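Local coordinates for FKBP-type peptidyl-prolyl cis-trans isomerase fkpA (Escherichia coli, PDB 1Q6H), which catalyses the cis-trans isomerization of peptide bonds preceding proline and acts as a protein-folding chaperone in the periplasm, at residues Leu39-Lys51 / Phe80-Met92. Sequence-based numbering, arbitrary orientation.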
loop_
_atom_site.group_PDB
_atom_site.type_symbol
_atom_site.label_atom_id
_atom_site.label_comp_id
_atom_site.label_asym_id
_atom_site.label_seq_id
_atom_site.Cartn_x
_atom_site.Cartn_y
_atom_site.Cartn_z
ATOM N N LEU A 39 -8.022 14.370 1.384
ATOM C CA LEU A 39 -8.728 15.457 0.707
ATOM C C LEU A 39 -7.818 16.686 0.495
ATOM O O LEU A 39 -7.926 17.375 -0.526
ATOM C CB LEU A 39 -10.007 15.831 1.452
ATOM C CG LEU A 39 -11.262 15.089 0.936
ATOM C CD1 LEU A 39 -11.149 13.562 1.011
ATOM C CD2 LEU A 39 -12.523 15.541 1.646
ATOM N N LYS A 40 -6.930 16.955 1.447
ATOM C CA LYS A 40 -6.003 18.050 1.277
ATOM C C LYS A 40 -5.161 17.839 0.019
ATOM O O LYS A 40 -4.967 18.768 -0.781
ATOM C CB LYS A 40 -5.117 18.243 2.513
ATOM C CG LYS A 40 -5.851 18.862 3.691
ATOM C CD LYS A 40 -4.906 19.558 4.689
ATOM C CE LYS A 40 -5.661 20.064 5.930
ATOM N NZ LYS A 40 -7.130 20.280 5.663
ATOM N N GLU A 41 -4.674 16.617 -0.186
ATOM C CA GLU A 41 -3.842 16.340 -1.380
ATOM C C GLU A 41 -4.644 16.480 -2.667
ATOM O O GLU A 41 -4.161 16.980 -3.687
ATOM C CB GLU A 41 -3.253 14.930 -1.314
ATOM C CG GLU A 41 -2.247 14.726 -0.194
ATOM C CD GLU A 41 -1.114 15.710 -0.251
ATOM O OE1 GLU A 41 -0.462 15.802 -1.314
ATOM O OE2 GLU A 41 -0.894 16.402 0.765
ATOM N N GLN A 42 -5.886 16.046 -2.602
ATOM C CA GLN A 42 -6.784 16.115 -3.740
ATOM C C GLN A 42 -7.026 17.589 -4.054
ATOM O O GLN A 42 -7.076 17.989 -5.222
ATOM C CB GLN A 42 -8.124 15.430 -3.413
ATOM C CG GLN A 42 -8.091 13.869 -3.282
ATOM C CD GLN A 42 -9.330 13.318 -2.588
ATOM O OE1 GLN A 42 -10.271 14.067 -2.326
ATOM N NE2 GLN A 42 -9.343 12.001 -2.290
ATOM N N GLU A 43 -7.186 18.385 -3.005
ATOM C CA GLU A 43 -7.428 19.827 -3.151
ATOM C C GLU A 43 -6.324 20.461 -3.981
ATOM O O GLU A 43 -6.593 21.323 -4.813
ATOM C CB GLU A 43 -7.564 20.492 -1.781
ATOM C CG GLU A 43 -7.954 21.970 -1.775
ATOM C CD GLU A 43 -7.856 22.618 -0.388
ATOM O OE1 GLU A 43 -7.472 21.920 0.601
ATOM O OE2 GLU A 43 -8.162 23.840 -0.274
ATOM N N LYS A 44 -5.090 20.017 -3.787
ATOM C CA LYS A 44 -3.971 20.592 -4.519
ATOM C C LYS A 44 -4.073 20.315 -6.008
ATOM O O LYS A 44 -3.373 20.933 -6.812
ATOM C CB LYS A 44 -2.639 20.055 -3.991
ATOM C CG LYS A 44 -2.286 20.507 -2.585
ATOM C CD LYS A 44 -1.217 19.586 -1.972
ATOM C CE LYS A 44 -0.477 20.244 -0.809
ATOM N NZ LYS A 44 0.605 19.371 -0.254
ATOM N N LEU A 45 -4.942 19.383 -6.375
ATOM C CA LEU A 45 -5.128 19.038 -7.768
ATOM C C LEU A 45 -6.428 19.597 -8.348
ATOM O O LEU A 45 -6.807 19.235 -9.451
ATOM C CB LEU A 45 -5.095 17.526 -7.915
ATOM C CG LEU A 45 -3.916 16.832 -7.246
ATOM C CD1 LEU A 45 -4.051 15.290 -7.272
ATOM C CD2 LEU A 45 -2.625 17.288 -7.896
ATOM N N GLY A 46 -7.108 20.480 -7.632
ATOM C CA GLY A 46 -8.387 20.983 -8.110
ATOM C C GLY A 46 -9.620 20.148 -7.751
ATOM O O GLY A 46 -10.738 20.500 -8.166
ATOM N N ILE A 47 -9.444 19.057 -6.988
ATOM C CA ILE A 47 -10.548 18.192 -6.578
ATOM C C ILE A 47 -11.022 18.457 -5.144
ATOM O O ILE A 47 -10.307 18.205 -4.167
ATOM C CB ILE A 47 -10.138 16.710 -6.708
ATOM C CG1 ILE A 47 -9.836 16.365 -8.172
ATOM C CG2 ILE A 47 -11.260 15.815 -6.187
ATOM C CD1 ILE A 47 -9.035 15.107 -8.401
ATOM N N LYS A 48 -12.238 18.954 -5.017
ATOM C CA LYS A 48 -12.760 19.334 -3.725
ATOM C C LYS A 48 -14.041 18.548 -3.509
ATOM O O LYS A 48 -15.117 18.973 -3.923
ATOM C CB LYS A 48 -13.006 20.856 -3.670
ATOM C CG LYS A 48 -11.726 21.702 -3.612
ATOM C CD LYS A 48 -12.002 23.226 -3.570
ATOM C CE LYS A 48 -10.864 23.951 -2.902
ATOM N NZ LYS A 48 -10.902 25.425 -3.064
ATOM N N LEU A 49 -13.891 17.367 -2.920
ATOM C CA LEU A 49 -15.021 16.499 -2.622
ATOM C C LEU A 49 -15.942 17.146 -1.600
ATOM O O LEU A 49 -15.529 17.987 -0.828
ATOM C CB LEU A 49 -14.519 15.162 -2.068
ATOM C CG LEU A 49 -13.732 14.273 -3.020
ATOM C CD1 LEU A 49 -13.422 12.943 -2.358
ATOM C CD2 LEU A 49 -14.495 14.016 -4.300
ATOM N N ASP A 50 -17.201 16.743 -1.604
ATOM C CA ASP A 50 -18.180 17.298 -0.702
ATOM C C ASP A 50 -18.050 16.611 0.666
ATOM O O ASP A 50 -18.352 15.416 0.804
ATOM C CB ASP A 50 -19.549 17.055 -1.300
ATOM C CG ASP A 50 -20.655 17.609 -0.452
ATOM O OD1 ASP A 50 -20.599 17.478 0.777
ATOM O OD2 ASP A 50 -21.632 18.186 -0.942
ATOM N N LYS A 51 -17.580 17.348 1.670
ATOM C CA LYS A 51 -17.316 16.757 2.978
ATOM C C LYS A 51 -18.574 16.214 3.664
ATOM O O LYS A 51 -18.486 15.271 4.436
ATOM C CB LYS A 51 -16.546 17.742 3.893
ATOM C CG LYS A 51 -15.145 18.098 3.353
ATOM C CD LYS A 51 -14.239 18.884 4.338
ATOM C CE LYS A 51 -12.730 18.718 3.962
ATOM N NZ LYS A 51 -11.724 19.358 4.885
ATOM N N PHE A 80 -12.937 7.312 -9.644
ATOM C CA PHE A 80 -12.325 8.415 -8.922
ATOM C C PHE A 80 -10.803 8.360 -8.999
ATOM O O PHE A 80 -10.164 9.393 -9.190
ATOM C CB PHE A 80 -12.784 8.471 -7.453
ATOM C CG PHE A 80 -12.316 9.690 -6.729
ATOM C CD1 PHE A 80 -12.777 10.948 -7.099
ATOM C CD2 PHE A 80 -11.382 9.595 -5.704
ATOM C CE1 PHE A 80 -12.332 12.073 -6.471
ATOM C CE2 PHE A 80 -10.926 10.723 -5.067
ATOM C CZ PHE A 80 -11.398 11.974 -5.445
ATOM N N GLU A 81 -10.208 7.181 -8.851
ATOM C CA GLU A 81 -8.752 7.088 -8.953
ATOM C C GLU A 81 -8.237 7.611 -10.308
ATOM O O GLU A 81 -7.233 8.303 -10.368
ATOM C CB GLU A 81 -8.268 5.667 -8.711
ATOM C CG GLU A 81 -8.469 5.179 -7.286
ATOM C CD GLU A 81 -8.380 3.661 -7.177
ATOM O OE1 GLU A 81 -7.505 3.072 -7.871
ATOM O OE2 GLU A 81 -9.172 3.061 -6.393
ATOM N N ALA A 82 -8.947 7.310 -11.383
ATOM C CA ALA A 82 -8.567 7.776 -12.719
ATOM C C ALA A 82 -8.734 9.294 -12.828
ATOM O O ALA A 82 -7.932 9.984 -13.465
ATOM C CB ALA A 82 -9.402 7.067 -13.758
ATOM N N ARG A 83 -9.761 9.834 -12.187
ATOM C CA ARG A 83 -9.939 11.279 -12.186
ATOM C C ARG A 83 -8.753 11.926 -11.502
ATOM O O ARG A 83 -8.164 12.933 -11.987
ATOM C CB ARG A 83 -11.202 11.656 -11.438
ATOM C CG ARG A 83 -11.413 13.128 -11.256
ATOM C CD ARG A 83 -12.702 13.446 -10.529
ATOM N NE ARG A 83 -12.830 14.861 -10.269
ATOM C CZ ARG A 83 -13.689 15.399 -9.417
ATOM N NH1 ARG A 83 -14.507 14.637 -8.712
ATOM N NH2 ARG A 83 -13.713 16.709 -9.246
ATOM N N VAL A 84 -8.378 11.337 -10.374
ATOM C CA VAL A 84 -7.286 11.875 -9.593
ATOM C C VAL A 84 -5.993 11.908 -10.412
ATOM O O VAL A 84 -5.302 12.924 -10.448
ATOM C CB VAL A 84 -7.067 11.110 -8.285
ATOM C CG1 VAL A 84 -5.740 11.525 -7.659
ATOM C CG2 VAL A 84 -8.193 11.388 -7.322
ATOM N N LYS A 85 -5.675 10.811 -11.070
ATOM C CA LYS A 85 -4.460 10.747 -11.855
ATOM C C LYS A 85 -4.511 11.680 -13.050
ATOM O O LYS A 85 -3.486 12.183 -13.504
ATOM C CB LYS A 85 -4.262 9.338 -12.367
ATOM C CG LYS A 85 -3.813 8.343 -11.307
ATOM C CD LYS A 85 -3.702 6.959 -11.871
ATOM C CE LYS A 85 -3.182 5.990 -10.836
ATOM N NZ LYS A 85 -3.873 4.684 -10.948
ATOM N N SER A 86 -5.709 11.866 -13.588
ATOM C CA SER A 86 -5.890 12.749 -14.734
ATOM C C SER A 86 -5.646 14.167 -14.268
ATOM O O SER A 86 -4.985 14.969 -14.935
ATOM C CB SER A 86 -7.310 12.596 -15.310
ATOM O OG SER A 86 -7.551 13.551 -16.338
ATOM N N SER A 87 -6.183 14.489 -13.108
ATOM C CA SER A 87 -5.995 15.812 -12.548
ATOM C C SER A 87 -4.529 16.075 -12.162
ATOM O O SER A 87 -4.040 17.201 -12.291
ATOM C CB SER A 87 -6.922 16.009 -11.343
ATOM O OG SER A 87 -8.282 15.953 -11.728
ATOM N N ALA A 88 -3.833 15.047 -11.699
ATOM C CA ALA A 88 -2.450 15.188 -11.345
ATOM C C ALA A 88 -1.686 15.582 -12.599
ATOM O O ALA A 88 -0.850 16.493 -12.559
ATOM C CB ALA A 88 -1.910 13.909 -10.793
ATOM N N GLN A 89 -1.986 14.909 -13.705
ATOM C CA GLN A 89 -1.260 15.185 -14.951
ATOM C C GLN A 89 -1.593 16.590 -15.434
ATOM O O GLN A 89 -0.718 17.317 -15.874
ATOM C CB GLN A 89 -1.541 14.136 -16.019
ATOM C CG GLN A 89 -0.814 14.376 -17.354
ATOM C CD GLN A 89 0.690 14.549 -17.204
ATOM O OE1 GLN A 89 1.300 13.990 -16.284
ATOM N NE2 GLN A 89 1.300 15.315 -18.118
ATOM N N ALA A 90 -2.850 16.983 -15.326
ATOM C CA ALA A 90 -3.225 18.340 -15.685
ATOM C C ALA A 90 -2.418 19.386 -14.903
ATOM O O ALA A 90 -1.927 20.345 -15.499
ATOM C CB ALA A 90 -4.669 18.558 -15.475
ATOM N N LYS A 91 -2.296 19.202 -13.583
ATOM C CA LYS A 91 -1.560 20.165 -12.746
ATOM C C LYS A 91 -0.109 20.237 -13.178
ATOM O O LYS A 91 0.476 21.302 -13.213
ATOM C CB LYS A 91 -1.615 19.786 -11.266
ATOM C CG LYS A 91 -0.684 20.597 -10.338
ATOM C CD LYS A 91 -0.843 20.138 -8.880
ATOM C CE LYS A 91 0.283 20.608 -7.961
ATOM N NZ LYS A 91 0.834 21.913 -8.369
HETATM N N MSE A 92 0.469 19.088 -13.480
HETATM C CA MSE A 92 1.840 19.045 -13.947
HETATM C C MSE A 92 1.997 19.901 -15.177
HETATM O O MSE A 92 2.895 20.760 -15.225
HETATM C CB MSE A 92 2.247 17.615 -14.253
HETATM C CG MSE A 92 2.393 16.838 -12.999
HETATM SE SE MSE A 92 4.245 16.450 -12.691
HETATM C CE MSE A 92 4.178 14.708 -13.407
HETATM O O HOH W 1 -5.528 19.571 -11.938
HETATM O O HOH W 2 -9.076 18.590 -11.100
HETATM O O HOH W 3 -12.025 18.858 -10.047
#
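The ring of Phe80 meets Gln42 and Ile47 with its edge: Gln42 NE2 lies 3.4 Å from Phe80 CE2, the amide plane turned 74° from the ring, and Ile47 CG2 comes to 3.9 Å from Phe80 CE1. Val84 CG2, from the same helix, covers one ring face near the rim, and Leu49 CD2 approaches obliquely. Ile47 CG2 also sits over the centre of one face of the Arg83 guanidinium, while a water at the guanidinium edge links Arg83 NH2 to Gly46 O; Arg83 NH1 forms salt bridges with Asp19 and Asp20 of the second subunit. With CG1 beside the backbone N (chi1 -63°) and the chain extended beyond it, Ile47 brings CD1 to 3.5 Å from Ser87 OG. An alanine here would lose CG1, CG2 and CD1, and is likely to take this apolar cover from Arg83 and open a gap beside Val84 and Ser87. Leu45 CD2 packs 3.5 Å from Lys91 CD, and two waters held by Leu45 O bridge to Ser87 O and OG. Leu45 and Ile47 flank Gly46, C-prime residue of a Schellman motif; this helix-ending turn and the following loop lay the C-terminal end of helix 19-43 on the long helix 70-112 in FkpA's N-terminal domain.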